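Local coordinates for 4-hydroxy-tetrahydrodipicolinate synthase (Thermotoga maritima, PDB 1O5K), which probably catalyses the condensation of pyruvate with aspartate semialdehyde to 4-hydroxy-tetrahydrodipicolinate, a step of lysine biosynthesis, through a Schiff base, at residues 92-97 with 129-133; 152-156 with 181-185. One frame throughout, in Å; residues are numbered along the deposited sequence.

Both contacts are largely buried in the TIM barrel, about 21 Å apart between centres and about 6 Å at their nearest atoms, without touching. Contact 1 lies in the outer helical layer and joins helices 93-106 and 123-134 by apolar packing, one direct hydrogen bond and two water bridges. Contact 2 instead ties helix 179-192 to the loop 152-156, nearer the predicted active-site residue Tyr144, and its core is amide hydrogen bonding with a proline packed beside it. Each also meets a different copy of the protein: residues of contact 1 pack on the second subunit, whereas Asp183, beside contact 2, pairs with Arg249 of the third subunit.

Contact 1: 92-97 with 129-133; sequences STEKTL and HYKYI
The hydroxyl of Thr93 meets the His129 ring at its edge, in the ring plane, with OG1 2.7 Å from ND1; either atom could be the donor. His129 CG lies anti to the backbone N (chi1 176°), which carries the ring across to helix 93-106. A water bridges the other ring nitrogen, NE2, to Thr96 OG1. Thr96 crosses the imidazole at about a right angle and presses its CG2 tightly on Ile133 CD1, at 3.5 Å, which also covers one face of the His129 ring, offset toward the rim. Thr96 OG1 donates to Ser92 O (2.8 Å), above the carbonyl plane and from the face opposite to Thr96 N, and is hydrogen-bonded to Thr90 N. With an alanine in place of Thr96, Ser92 O would probably lose its side-chain donor and the water a partner, and a gap would open beside Ile133 CD1. Farther out, Thr93 CG2 and Leu97 CD2 approach the Tyr132 ring obliquely, CD2 coming 3.6 Å from CE2. Ser92 N-caps the helix, its OG accepting from Lys95 N. The segment axes pass 9.8 Å apart at -39°, the helices following adjacent parallel strands 84-87 and 110-114 in the outer layer of the TIM barrel.

Contact 2: 152-156 with 181-185; sequences VNVLP and QIDRT
Gln181 reaches from its helix into the loop 152-156 and uses both ends of its amide there. Its NE2 donates to Val154 O at 2.8 Å, almost in line with the Val154 carbonyl bond and in the plane of the Gln181 amide. Its OE1 accepts from Asn153 ND2 at 3.0 Å; the N-H points almost straight at the oxygen (171°), the donor stands above the carbonyl plane of Gln181, not on a lone pair, and the two amide planes are turned 57° apart. Asn153 OD1 lies near Gln181 NE2 but at a poor angle for a bond. The Gln181 chain leaves with CG anti to the backbone N and bends at chi2 (101°), bringing the amide back toward the loop. Beside it, Pro156 sets CD 3.4 Å from Gln181 OE1. The proline also touches Arg184 CB through its CB (3.7 Å) and Thr185 OG1 through its CG, so the ring packs against one helical turn.

A second shell fixes these groups: Glu174 OE1 bonds to both Gln181 NE2 and Thr185 OG1, while Asn153 OD1 is held by Asn145 and Asn176. With two acceptors on its NE2 and a donor on its OE1, the buried Gln181 amide is satisfied and its flip settled. Directional polar bonds thus tie the loop before helix 156-165 to helix 179-192, while the start of helix 156-165 meets it by the packing of Pro156.

Contact 1: 92-97 with 129-133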
loop_
_atom_site.group_PDB
_atom_site.type_symbol
_atom_site.label_atom_id
_atom_site.label_comp_id
_atom_site.label_asym_id
_atom_site.label_seq_id
_atom_site.Cartn_x
_atom_site.Cartn_y
_atom_site.Cartn_z
ATOM N N SER A 92 2.980 -22.680 -14.936
ATOM C CA SER A 92 4.039 -23.499 -15.533
ATOM C C SER A 92 4.108 -23.206 -17.037
ATOM O O SER A 92 3.119 -23.286 -17.720
ATOM C CB SER A 92 3.755 -24.958 -15.323
ATOM O OG SER A 92 4.469 -25.722 -16.267
ATOM N N THR A 93 5.306 -22.926 -17.542
ATOM C CA THR A 93 5.450 -22.596 -18.964
ATOM C C THR A 93 5.072 -23.829 -19.832
ATOM O O THR A 93 4.394 -23.715 -20.882
ATOM C CB THR A 93 6.894 -22.113 -19.212
ATOM O OG1 THR A 93 7.125 -20.944 -18.384
ATOM C CG2 THR A 93 7.078 -21.670 -20.699
ATOM N N GLU A 94 5.481 -25.012 -19.372
ATOM C CA GLU A 94 5.225 -26.247 -20.106
ATOM C C GLU A 94 3.741 -26.518 -20.178
ATOM O O GLU A 94 3.202 -26.842 -21.228
ATOM C CB GLU A 94 5.935 -27.427 -19.423
ATOM C CG GLU A 94 5.880 -28.723 -20.184
ATOM C CD GLU A 94 6.767 -29.786 -19.537
ATOM O OE1 GLU A 94 6.242 -30.876 -19.193
ATOM O OE2 GLU A 94 7.983 -29.512 -19.369
ATOM N N LYS A 95 3.078 -26.386 -19.054
ATOM C CA LYS A 95 1.643 -26.694 -18.992
ATOM C C LYS A 95 0.841 -25.650 -19.737
ATOM O O LYS A 95 -0.146 -25.980 -20.367
ATOM C CB LYS A 95 1.129 -26.733 -17.554
ATOM C CG LYS A 95 -0.383 -27.066 -17.429
ATOM C CD LYS A 95 -0.729 -28.420 -18.014
ATOM C CE LYS A 95 -2.252 -28.576 -18.235
ATOM N NZ LYS A 95 -2.633 -29.967 -18.670
ATOM N N THR A 96 1.303 -24.410 -19.717
ATOM C CA THR A 96 0.660 -23.341 -20.477
ATOM C C THR A 96 0.694 -23.649 -21.967
ATOM O O THR A 96 -0.307 -23.538 -22.660
ATOM C CB THR A 96 1.331 -21.992 -20.183
ATOM O OG1 THR A 96 1.121 -21.593 -18.814
ATOM C CG2 THR A 96 0.666 -20.902 -20.990
ATOM N N LEU A 97 1.839 -24.073 -22.481
ATOM C CA LEU A 97 1.918 -24.433 -23.880
ATOM C C LEU A 97 0.921 -25.540 -24.221
ATOM O O LEU A 97 0.261 -25.491 -25.245
ATOM C CB LEU A 97 3.347 -24.798 -24.262
ATOM C CG LEU A 97 3.501 -25.206 -25.743
ATOM C CD1 LEU A 97 2.971 -24.108 -26.703
ATOM C CD2 LEU A 97 4.915 -25.552 -25.996
ATOM N N HIS A 129 8.862 -16.912 -20.662
ATOM C CA HIS A 129 7.589 -17.641 -20.659
ATOM C C HIS A 129 6.813 -17.385 -21.956
ATOM O O HIS A 129 6.472 -18.318 -22.653
ATOM C CB HIS A 129 6.783 -17.226 -19.421
ATOM C CG HIS A 129 5.413 -17.804 -19.322
ATOM N ND1 HIS A 129 5.163 -19.101 -18.909
ATOM C CD2 HIS A 129 4.207 -17.212 -19.472
ATOM C CE1 HIS A 129 3.849 -19.279 -18.834
ATOM N NE2 HIS A 129 3.247 -18.150 -19.181
ATOM N N TYR A 130 6.577 -16.108 -22.274
ATOM C CA TYR A 130 5.822 -15.739 -23.485
ATOM C C TYR A 130 6.611 -16.084 -24.748
ATOM O O TYR A 130 6.020 -16.503 -25.746
ATOM C CB TYR A 130 5.445 -14.272 -23.429
ATOM C CG TYR A 130 4.350 -14.012 -22.415
ATOM C CD1 TYR A 130 3.038 -14.459 -22.654
ATOM C CD2 TYR A 130 4.607 -13.378 -21.197
ATOM C CE1 TYR A 130 2.074 -14.311 -21.677
ATOM C CE2 TYR A 130 3.619 -13.191 -20.268
ATOM C CZ TYR A 130 2.353 -13.665 -20.518
ATOM O OH TYR A 130 1.356 -13.484 -19.555
ATOM N N LYS A 131 7.936 -15.948 -24.699
ATOM C CA LYS A 131 8.760 -16.314 -25.856
ATOM C C LYS A 131 8.634 -17.806 -26.188
ATOM O O LYS A 131 8.461 -18.223 -27.356
ATOM C CB LYS A 131 10.225 -15.991 -25.604
ATOM C CG LYS A 131 11.076 -16.279 -26.840
ATOM C CD LYS A 131 12.326 -15.447 -26.906
ATOM C CE LYS A 131 13.554 -16.213 -26.455
ATOM N NZ LYS A 131 13.607 -16.265 -24.987
ATOM N N TYR A 132 8.792 -18.619 -25.163
ATOM C CA TYR A 132 8.684 -20.065 -25.300
ATOM C C TYR A 132 7.378 -20.437 -25.963
ATOM O O TYR A 132 7.348 -21.224 -26.910
ATOM C CB TYR A 132 8.775 -20.764 -23.955
ATOM C CG TYR A 132 8.809 -22.283 -24.030
ATOM C CD1 TYR A 132 10.005 -22.962 -24.254
ATOM C CD2 TYR A 132 7.653 -23.036 -23.864
ATOM C CE1 TYR A 132 10.045 -24.366 -24.312
ATOM C CE2 TYR A 132 7.684 -24.424 -23.943
ATOM C CZ TYR A 132 8.882 -25.073 -24.150
ATOM O OH TYR A 132 8.920 -26.440 -24.212
ATOM N N ILE A 133 6.289 -19.865 -25.471
ATOM C CA ILE A 133 4.968 -20.167 -26.015
ATOM C C ILE A 133 4.778 -19.652 -27.450
ATOM O O ILE A 133 4.352 -20.383 -28.356
ATOM C CB ILE A 133 3.893 -19.612 -25.082
ATOM C CG1 ILE A 133 4.051 -20.219 -23.667
ATOM C CG2 ILE A 133 2.551 -19.901 -25.629
ATOM C CD1 ILE A 133 3.370 -19.423 -22.547
HETATM O O HOH W 1 9.025 -27.264 -21.114
HETATM O O HOH W 2 0.607 -18.373 -18.329
#

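Contact 2: 152-156 with 181-185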
loop_
_atom_site.group_PDB
_atom_site.type_symbol
_atom_site.label_atom_id
_atom_site.label_comp_id
_atom_site.label_asym_id
_atom_site.label_seq_id
_atom_site.Cartn_x
_atom_site.Cartn_y
_atom_site.Cartn_z
ATOM N N VAL A 152 2.319 -10.563 -9.419
ATOM C CA VAL A 152 3.396 -10.062 -10.279
ATOM C C VAL A 152 2.781 -9.063 -11.236
ATOM O O VAL A 152 1.634 -9.260 -11.703
ATOM C CB VAL A 152 4.088 -11.200 -11.059
ATOM C CG1 VAL A 152 3.166 -11.793 -12.136
ATOM C CG2 VAL A 152 5.360 -10.654 -11.680
ATOM N N ASN A 153 3.487 -7.958 -11.442
ATOM C CA ASN A 153 3.114 -6.934 -12.414
ATOM C C ASN A 153 4.084 -6.951 -13.597
ATOM O O ASN A 153 5.313 -6.881 -13.385
ATOM C CB ASN A 153 3.173 -5.566 -11.765
ATOM C CG ASN A 153 2.751 -4.481 -12.709
ATOM O OD1 ASN A 153 1.706 -4.573 -13.303
ATOM N ND2 ASN A 153 3.595 -3.438 -12.865
ATOM N N VAL A 154 3.547 -7.007 -14.811
ATOM C CA VAL A 154 4.366 -6.837 -16.046
ATOM C C VAL A 154 4.684 -5.376 -16.185
ATOM O O VAL A 154 3.768 -4.562 -16.366
ATOM C CB VAL A 154 3.636 -7.235 -17.363
ATOM C CG1 VAL A 154 4.594 -7.171 -18.545
ATOM C CG2 VAL A 154 3.028 -8.615 -17.272
ATOM N N LEU A 155 5.960 -5.023 -16.132
ATOM C CA LEU A 155 6.317 -3.626 -16.274
ATOM C C LEU A 155 6.026 -3.223 -17.704
ATOM O O LEU A 155 6.151 -4.064 -18.598
ATOM C CB LEU A 155 7.798 -3.403 -15.993
ATOM C CG LEU A 155 8.254 -3.627 -14.578
ATOM C CD1 LEU A 155 9.739 -3.506 -14.528
ATOM C CD2 LEU A 155 7.585 -2.656 -13.566
ATOM N N PRO A 156 5.602 -1.984 -17.943
ATOM C CA PRO A 156 5.396 -1.483 -19.300
ATOM C C PRO A 156 6.584 -1.786 -20.227
ATOM O O PRO A 156 6.392 -2.227 -21.356
ATOM C CB PRO A 156 5.118 0.028 -19.069
ATOM C CG PRO A 156 4.437 0.002 -17.685
ATOM C CD PRO A 156 5.182 -1.000 -16.915
ATOM N N GLN A 181 0.490 3.060 -15.028
ATOM C CA GLN A 181 0.722 1.794 -15.682
ATOM C C GLN A 181 -0.054 1.773 -16.978
ATOM O O GLN A 181 0.528 1.506 -18.023
ATOM C CB GLN A 181 0.421 0.582 -14.821
ATOM C CG GLN A 181 0.428 -0.749 -15.566
ATOM C CD GLN A 181 1.719 -1.574 -15.392
ATOM O OE1 GLN A 181 2.625 -1.210 -14.641
ATOM N NE2 GLN A 181 1.755 -2.713 -16.062
ATOM N N ILE A 182 -1.327 2.165 -16.953
ATOM C CA ILE A 182 -2.128 2.146 -18.164
ATOM C C ILE A 182 -1.545 3.080 -19.253
ATOM O O ILE A 182 -1.383 2.670 -20.414
ATOM C CB ILE A 182 -3.564 2.546 -17.825
ATOM C CG1 ILE A 182 -4.211 1.403 -16.974
ATOM C CG2 ILE A 182 -4.346 2.858 -19.083
ATOM C CD1 ILE A 182 -5.558 1.834 -16.339
ATOM N N ASP A 183 -1.169 4.282 -18.845
ATOM C CA ASP A 183 -0.593 5.281 -19.739
ATOM C C ASP A 183 0.676 4.748 -20.419
ATOM O O ASP A 183 0.808 4.832 -21.623
ATOM C CB ASP A 183 -0.283 6.526 -18.927
ATOM C CG ASP A 183 0.310 7.623 -19.750
ATOM O OD1 ASP A 183 1.537 7.795 -19.677
ATOM O OD2 ASP A 183 -0.369 8.337 -20.472
ATOM N N ARG A 184 1.561 4.164 -19.628
ATOM C CA ARG A 184 2.848 3.677 -20.106
ATOM C C ARG A 184 2.758 2.375 -20.917
ATOM O O ARG A 184 3.477 2.225 -21.909
ATOM C CB ARG A 184 3.810 3.538 -18.944
ATOM C CG ARG A 184 4.381 4.846 -18.533
ATOM C CD ARG A 184 5.441 5.387 -19.544
ATOM N NE ARG A 184 6.772 4.836 -19.277
ATOM C CZ ARG A 184 7.917 5.213 -19.879
ATOM N NH1 ARG A 184 9.055 4.633 -19.526
ATOM N NH2 ARG A 184 7.940 6.144 -20.829
ATOM N N THR A 185 1.898 1.445 -20.514
ATOM C CA THR A 185 1.643 0.240 -21.293
ATOM C C THR A 185 1.177 0.605 -22.693
ATOM O O THR A 185 1.765 0.152 -23.659
ATOM C CB THR A 185 0.668 -0.647 -20.590
ATOM O OG1 THR A 185 1.305 -1.168 -19.398
ATOM C CG2 THR A 185 0.342 -1.826 -21.380
#